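Local coordinates for protein dihydropteroate synthase 2 (Mycobacterium tuberculosis, PDB 2VP8) that probably lacks dihydropteroate synthase activity and probably binds the pterin pyrophosphate substrate only very weakly, though it may bind the inhibitor dapsone, at residues B[272-286]-B[293-305]. Residues are numbered along the deposited sequence; the frame is centred on the assembly and turned at random.
Sequences LAATALAAAAGARMF and ATRRVLEMVASIQ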
ATOM      1  N   LEU B 272      -5.040  -1.813  -3.913  1.00 38.29           N
ATOM      2  CA  LEU B 272      -4.505  -2.243  -2.626  1.00 38.90           C
ATOM      3  C   LEU B 272      -3.447  -1.265  -2.117  1.00 38.90           C
ATOM      4  O   LEU B 272      -3.417  -0.948  -0.923  1.00 39.53           O
ATOM      5  CB  LEU B 272      -4.004  -3.694  -2.656  1.00 38.87           C
ATOM      6  CG  LEU B 272      -5.070  -4.787  -2.922  1.00 40.33           C
ATOM      7  CD1 LEU B 272      -4.428  -6.157  -2.826  1.00 41.34           C
ATOM      8  CD2 LEU B 272      -6.359  -4.730  -2.044  1.00 38.42           C
ATOM      9  N   ALA B 273      -2.619  -0.758  -3.030  1.00 38.39           N
ATOM     10  CA  ALA B 273      -1.615   0.229  -2.681  1.00 38.25           C
ATOM     11  C   ALA B 273      -2.274   1.456  -2.062  1.00 38.39           C
ATOM     12  O   ALA B 273      -1.852   1.917  -1.001  1.00 38.39           O
ATOM     13  CB  ALA B 273      -0.800   0.618  -3.893  1.00 38.29           C
ATOM     14  N   ALA B 274      -3.314   1.966  -2.722  1.00 38.46           N
ATOM     15  CA  ALA B 274      -4.072   3.118  -2.239  1.00 38.34           C
ATOM     16  C   ALA B 274      -4.739   2.802  -0.900  1.00 38.62           C
ATOM     17  O   ALA B 274      -4.808   3.656  -0.007  1.00 38.76           O
ATOM     18  CB  ALA B 274      -5.107   3.529  -3.255  1.00 38.09           C
ATOM     19  N   THR B 275      -5.219   1.570  -0.759  1.00 38.48           N
ATOM     20  CA  THR B 275      -5.871   1.161   0.471  1.00 38.31           C
ATOM     21  C   THR B 275      -4.852   1.266   1.591  1.00 38.45           C
ATOM     22  O   THR B 275      -5.107   1.927   2.605  1.00 38.36           O
ATOM     23  CB  THR B 275      -6.446  -0.271   0.356  1.00 38.51           C
ATOM     24  OG1 THR B 275      -7.365  -0.321  -0.747  1.00 37.99           O
ATOM     25  CG2 THR B 275      -7.160  -0.684   1.640  1.00 37.41           C
ATOM     26  N   ALA B 276      -3.689   0.649   1.369  1.00 38.36           N
ATOM     27  CA  ALA B 276      -2.599   0.620   2.336  1.00 38.18           C
ATOM     28  C   ALA B 276      -2.265   2.022   2.809  1.00 38.37           C
ATOM     29  O   ALA B 276      -2.313   2.313   4.004  1.00 38.65           O
ATOM     30  CB  ALA B 276      -1.388  -0.036   1.728  1.00 38.13           C
ATOM     31  N   LEU B 277      -1.966   2.898   1.854  1.00 38.40           N
ATOM     32  CA  LEU B 277      -1.654   4.288   2.132  1.00 38.03           C
ATOM     33  C   LEU B 277      -2.767   4.981   2.912  1.00 38.05           C
ATOM     34  O   LEU B 277      -2.514   5.624   3.924  1.00 38.19           O
ATOM     35  CB  LEU B 277      -1.346   5.026   0.829  1.00 37.71           C
ATOM     36  CG  LEU B 277       0.139   5.077   0.426  1.00 38.30           C
ATOM     37  CD1 LEU B 277       0.790   3.702   0.355  1.00 36.97           C
ATOM     38  CD2 LEU B 277       0.340   5.830  -0.885  1.00 37.76           C
ATOM     39  N   ALA B 278      -4.002   4.826   2.451  1.00 37.97           N
ATOM     40  CA  ALA B 278      -5.133   5.468   3.096  1.00 37.86           C
ATOM     41  C   ALA B 278      -5.267   4.975   4.540  1.00 38.23           C
ATOM     42  O   ALA B 278      -5.455   5.779   5.465  1.00 38.44           O
ATOM     43  CB  ALA B 278      -6.408   5.209   2.305  1.00 37.65           C
ATOM     44  N   ALA B 279      -5.158   3.655   4.726  1.00 37.95           N
ATOM     45  CA  ALA B 279      -5.207   3.055   6.052  1.00 37.51           C
ATOM     46  C   ALA B 279      -4.070   3.555   6.946  1.00 37.51           C
ATOM     47  O   ALA B 279      -4.257   3.725   8.145  1.00 37.57           O
ATOM     48  CB  ALA B 279      -5.168   1.562   5.947  1.00 37.32           C
ATOM     49  N   ALA B 280      -2.896   3.794   6.366  1.00 37.20           N
ATOM     50  CA  ALA B 280      -1.744   4.226   7.154  1.00 36.94           C
ATOM     51  C   ALA B 280      -1.889   5.675   7.595  1.00 36.86           C
ATOM     52  O   ALA B 280      -1.280   6.094   8.575  1.00 36.98           O
ATOM     53  CB  ALA B 280      -0.454   4.024   6.382  1.00 36.73           C
ATOM     54  N   ALA B 281      -2.704   6.434   6.873  1.00 36.51           N
ATOM     55  CA  ALA B 281      -2.919   7.829   7.204  1.00 36.45           C
ATOM     56  C   ALA B 281      -4.093   8.017   8.179  1.00 36.60           C
ATOM     57  O   ALA B 281      -4.356   9.143   8.627  1.00 36.72           O
ATOM     58  CB  ALA B 281      -3.114   8.654   5.939  1.00 36.29           C
ATOM     59  N   GLY B 282      -4.795   6.928   8.494  1.00 36.36           N
ATOM     60  CA  GLY B 282      -5.805   6.946   9.550  1.00 36.53           C
ATOM     61  C   GLY B 282      -7.253   6.861   9.104  1.00 36.72           C
ATOM     62  O   GLY B 282      -8.169   7.124   9.889  1.00 36.72           O
ATOM     63  N   ALA B 283      -7.467   6.505   7.844  1.00 36.97           N
ATOM     64  CA  ALA B 283      -8.817   6.252   7.339  1.00 37.24           C
ATOM     65  C   ALA B 283      -9.489   5.180   8.204  1.00 37.25           C
ATOM     66  O   ALA B 283      -8.850   4.192   8.571  1.00 37.79           O
ATOM     67  CB  ALA B 283      -8.755   5.819   5.872  1.00 37.09           C
ATOM     68  N   ARG B 284     -10.759   5.358   8.545  1.00 37.17           N
ATOM     69  CA  ARG B 284     -11.400   4.407   9.450  1.00 37.23           C
ATOM     70  C   ARG B 284     -12.057   3.220   8.727  1.00 37.55           C
ATOM     71  O   ARG B 284     -12.059   2.092   9.241  1.00 37.51           O
ATOM     72  CB  ARG B 284     -12.396   5.120  10.371  1.00 36.97           C
ATOM     73  CG  ARG B 284     -13.176   4.202  11.309  1.00 37.47           C
ATOM     74  CD  ARG B 284     -12.503   3.969  12.669  1.00 38.10           C
ATOM     75  NE  ARG B 284     -13.354   3.173  13.568  1.00 39.63           N
ATOM     76  CZ  ARG B 284     -14.385   3.649  14.280  1.00 41.44           C
ATOM     77  NH1 ARG B 284     -14.729   4.938  14.223  1.00 41.56           N
ATOM     78  NH2 ARG B 284     -15.082   2.833  15.067  1.00 41.81           N
ATOM     79  N   MET B 285     -12.605   3.473   7.538  1.00 37.50           N
ATOM     80  CA  MET B 285     -13.425   2.475   6.856  1.00 37.39           C
ATOM     81  C   MET B 285     -13.160   2.427   5.356  1.00 37.19           C
ATOM     82  O   MET B 285     -12.786   3.434   4.752  1.00 36.92           O
ATOM     83  CB  MET B 285     -14.906   2.742   7.122  1.00 37.09           C
ATOM     84  CG  MET B 285     -15.814   1.581   6.816  1.00 37.34           C
ATOM     85  SD  MET B 285     -17.390   1.692   7.687  1.00 37.98           S
ATOM     86  CE  MET B 285     -18.258   2.735   6.549  1.00 41.10           C
ATOM     87  N   PHE B 286     -13.370   1.250   4.767  1.00 36.86           N
ATOM     88  CA  PHE B 286     -13.148   1.039   3.350  1.00 36.67           C
ATOM     89  C   PHE B 286     -14.312   0.291   2.720  1.00 36.86           C
ATOM     90  O   PHE B 286     -14.666  -0.816   3.143  1.00 36.76           O
ATOM     91  CB  PHE B 286     -11.839   0.278   3.125  1.00 36.88           C
ATOM     92  CG  PHE B 286     -10.615   1.090   3.409  1.00 36.72           C
ATOM     93  CD1 PHE B 286     -10.053   1.099   4.675  1.00 37.30           C
ATOM     94  CD2 PHE B 286     -10.028   1.853   2.412  1.00 37.75           C
ATOM     95  CE1 PHE B 286      -8.935   1.866   4.958  1.00 37.17           C
ATOM     96  CE2 PHE B 286      -8.896   2.617   2.677  1.00 39.16           C
ATOM     97  CZ  PHE B 286      -8.350   2.623   3.960  1.00 38.84           C
ATOM     98  N   ALA B 293      -9.208  -9.525   0.415  1.00 37.48           N
ATOM     99  CA  ALA B 293      -7.975  -8.879  -0.047  1.00 37.28           C
ATOM    100  C   ALA B 293      -7.742  -7.611   0.747  1.00 37.28           C
ATOM    101  O   ALA B 293      -6.620  -7.309   1.158  1.00 36.91           O
ATOM    102  CB  ALA B 293      -8.029  -8.574  -1.535  1.00 36.98           C
ATOM    103  N   THR B 294      -8.826  -6.880   0.978  1.00 37.55           N
ATOM    104  CA  THR B 294      -8.760  -5.645   1.743  1.00 37.70           C
ATOM    105  C   THR B 294      -8.434  -5.953   3.197  1.00 37.66           C
ATOM    106  O   THR B 294      -7.571  -5.297   3.791  1.00 37.96           O
ATOM    107  CB  THR B 294     -10.060  -4.852   1.620  1.00 37.72           C
ATOM    108  OG1 THR B 294     -10.301  -4.580   0.233  1.00 38.44           O
ATOM    109  CG2 THR B 294      -9.966  -3.540   2.380  1.00 37.93           C
ATOM    110  N   ARG B 295      -9.078  -6.974   3.760  1.00 37.39           N
ATOM    111  CA  ARG B 295      -8.817  -7.303   5.149  1.00 37.28           C
ATOM    112  C   ARG B 295      -7.331  -7.562   5.365  1.00 37.66           C
ATOM    113  O   ARG B 295      -6.743  -7.044   6.322  1.00 37.70           O
ATOM    114  CB  ARG B 295      -9.630  -8.495   5.619  1.00 37.11           C
ATOM    115  CG  ARG B 295      -9.575  -8.651   7.134  1.00 36.40           C
ATOM    116  CD  ARG B 295      -9.990 -10.013   7.581  1.00 33.78           C
ATOM    117  NE  ARG B 295      -9.058 -11.037   7.130  1.00 33.84           N
ATOM    118  CZ  ARG B 295      -9.317 -11.921   6.172  1.00 33.63           C
ATOM    119  NH1 ARG B 295     -10.494 -11.907   5.549  1.00 33.42           N
ATOM    120  NH2 ARG B 295      -8.394 -12.820   5.844  1.00 32.12           N
ATOM    121  N   ARG B 296      -6.730  -8.333   4.457  1.00 37.60           N
ATOM    122  CA  ARG B 296      -5.322  -8.703   4.565  1.00 37.74           C
ATOM    123  C   ARG B 296      -4.375  -7.504   4.460  1.00 38.00           C
ATOM    124  O   ARG B 296      -3.325  -7.486   5.093  1.00 38.09           O
ATOM    125  CB  ARG B 296      -4.976  -9.808   3.573  1.00 37.46           C
ATOM    126  CG  ARG B 296      -5.570 -11.146   3.993  1.00 38.39           C
ATOM    127  CD  ARG B 296      -5.026 -12.308   3.200  1.00 40.00           C
ATOM    128  NE  ARG B 296      -5.497 -12.260   1.822  1.00 41.81           N
ATOM    129  CZ  ARG B 296      -6.515 -12.969   1.339  1.00 42.82           C
ATOM    130  NH1 ARG B 296      -7.182 -13.829   2.112  1.00 42.17           N
ATOM    131  NH2 ARG B 296      -6.853 -12.821   0.061  1.00 42.91           N
ATOM    132  N   VAL B 297      -4.753  -6.507   3.665  1.00 38.47           N
ATOM    133  CA  VAL B 297      -3.967  -5.282   3.545  1.00 38.78           C
ATOM    134  C   VAL B 297      -4.022  -4.497   4.858  1.00 39.10           C
ATOM    135  O   VAL B 297      -2.987  -4.156   5.426  1.00 39.62           O
ATOM    136  CB  VAL B 297      -4.449  -4.411   2.364  1.00 38.81           C
ATOM    137  CG1 VAL B 297      -3.917  -2.993   2.486  1.00 38.26           C
ATOM    138  CG2 VAL B 297      -4.023  -5.037   1.036  1.00 38.25           C
ATOM    139  N   LEU B 298      -5.236  -4.243   5.342  1.00 39.00           N
ATOM    140  CA  LEU B 298      -5.466  -3.540   6.606  1.00 38.60           C
ATOM    141  C   LEU B 298      -4.826  -4.221   7.807  1.00 38.53           C
ATOM    142  O   LEU B 298      -4.421  -3.556   8.753  1.00 39.09           O
ATOM    143  CB  LEU B 298      -6.965  -3.397   6.854  1.00 38.53           C
ATOM    144  CG  LEU B 298      -7.723  -2.730   5.712  1.00 38.11           C
ATOM    145  CD1 LEU B 298      -9.174  -2.564   6.109  1.00 38.71           C
ATOM    146  CD2 LEU B 298      -7.097  -1.384   5.358  1.00 36.82           C
ATOM    147  N   GLU B 299      -4.756  -5.547   7.779  1.00 38.36           N
ATOM    148  CA  GLU B 299      -4.059  -6.297   8.818  1.00 38.05           C
ATOM    149  C   GLU B 299      -2.554  -6.011   8.780  1.00 37.92           C
ATOM    150  O   GLU B 299      -1.908  -5.868   9.820  1.00 37.98           O
ATOM    151  CB  GLU B 299      -4.344  -7.792   8.682  1.00 37.67           C
ATOM    152  CG  GLU B 299      -5.732  -8.180   9.161  1.00 38.22           C
ATOM    153  CD  GLU B 299      -6.099  -9.640   8.909  1.00 38.51           C
ATOM    154  OE1 GLU B 299      -5.302 -10.397   8.312  1.00 38.65           O
ATOM    155  OE2 GLU B 299      -7.211 -10.034   9.311  1.00 39.16           O
ATOM    156  N   MET B 300      -2.004  -5.906   7.575  1.00 37.64           N
ATOM    157  CA  MET B 300      -0.577  -5.695   7.416  1.00 37.49           C
ATOM    158  C   MET B 300      -0.203  -4.276   7.855  1.00 37.24           C
ATOM    159  O   MET B 300       0.792  -4.078   8.564  1.00 37.01           O
ATOM    160  CB  MET B 300      -0.167  -5.982   5.971  1.00 37.53           C
ATOM    161  CG  MET B 300       1.291  -5.763   5.654  1.00 38.33           C
ATOM    162  SD  MET B 300       2.466  -6.623   6.710  1.00 41.14           S
ATOM    163  CE  MET B 300       2.312  -8.329   6.186  1.00 40.39           C
ATOM    164  N   VAL B 301      -1.017  -3.303   7.444  1.00 36.74           N
ATOM    165  CA  VAL B 301      -0.856  -1.911   7.856  1.00 36.29           C
ATOM    166  C   VAL B 301      -0.906  -1.836   9.375  1.00 35.83           C
ATOM    167  O   VAL B 301      -0.028  -1.239  10.019  1.00 36.06           O
ATOM    168  CB  VAL B 301      -1.949  -1.009   7.246  1.00 36.42           C
ATOM    169  CG1 VAL B 301      -1.835   0.419   7.766  1.00 36.47           C
ATOM    170  CG2 VAL B 301      -1.850  -1.018   5.719  1.00 36.79           C
ATOM    171  N   ALA B 302      -1.918  -2.475   9.946  1.00 34.93           N
ATOM    172  CA  ALA B 302      -2.067  -2.503  11.389  1.00 34.20           C
ATOM    173  C   ALA B 302      -0.853  -3.149  12.079  1.00 33.78           C
ATOM    174  O   ALA B 302      -0.369  -2.623  13.083  1.00 33.78           O
ATOM    175  CB  ALA B 302      -3.356  -3.187  11.771  1.00 33.59           C
ATOM    176  N   SER B 303      -0.356  -4.261  11.535  1.00 33.30           N
ATOM    177  CA  SER B 303       0.824  -4.930  12.088  1.00 33.46           C
ATOM    178  C   SER B 303       2.074  -4.052  12.018  1.00 33.75           C
ATOM    179  O   SER B 303       2.803  -3.929  12.993  1.00 33.58           O
ATOM    180  CB  SER B 303       1.097  -6.256  11.385  1.00 33.30           C
ATOM    181  OG  SER B 303       0.082  -7.185  11.655  1.00 33.14           O
ATOM    182  N   ILE B 304       2.312  -3.448  10.861  1.00 34.29           N
ATOM    183  CA  ILE B 304       3.435  -2.539  10.687  1.00 34.91           C
ATOM    184  C   ILE B 304       3.360  -1.400  11.698  1.00 35.65           C
ATOM    185  O   ILE B 304       4.334  -1.135  12.396  1.00 35.48           O
ATOM    186  CB  ILE B 304       3.508  -2.004   9.234  1.00 34.78           C
ATOM    187  CG1 ILE B 304       3.920  -3.128   8.288  1.00 34.10           C
ATOM    188  CG2 ILE B 304       4.471  -0.813   9.114  1.00 34.39           C
ATOM    189  CD1 ILE B 304       3.572  -2.882   6.844  1.00 32.91           C
ATOM    190  N   GLN B 305       2.196  -0.762  11.798  1.00 36.82           N
ATOM    191  CA  GLN B 305       2.035   0.425  12.649  1.00 38.35           C
ATOM    192  C   GLN B 305       1.917   0.147  14.149  1.00 39.11           C
ATOM    193  O   GLN B 305       2.231   1.017  14.955  1.00 39.09           O
ATOM    194  CB  GLN B 305       0.836   1.266  12.193  1.00 38.06           C
ATOM    195  CG  GLN B 305       1.063   2.039  10.899  1.00 39.02           C
ATOM    196  CD  GLN B 305      -0.064   3.002  10.568  1.00 39.13           C
ATOM    197  OE1 GLN B 305      -1.226   2.774  10.935  1.00 40.96           O
ATOM    198  NE2 GLN B 305       0.269   4.083   9.863  1.00 38.70           N
TER
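V297 pushes its two methyls into helix 267-280: CG1 lies against the backbone of A276, 3.8 Å from its N, while CG2 nestles against L272, 3.9 Å from CD2. One turn on, V301 repeats the move, its CG2 resting over A276 and its CG1 over A280. With only alanine methyls at A276, A279 and A280, the valine methyls rest directly on the main chain, and the axes of 272-280 and 293-305 cross at -40° and come within 9.3 Å. L298 supplies the next bump. Its CD2 drops into a hollow walled by A279 CB (3.6 Å), T275 CG2 and the F286 ring, met obliquely at CE1 (3.8 Å); T275 CG2 also lies over one face of that ring, offset toward the rim. F286 belongs to strand 285-288, so the contact joins the last strand of this TIM-barrel-type pterin-binding domain to the helices before and after it. Q305 reaches back, CG beside the backbone N (chi1 -73°) and the chain extended from there, and its NE2 donates to A280 O (2.8 Å, N-H...O 158°) in the carbonyl plane, within the Schellman motif around G282. L277 of the neighbouring subunit packs on A276.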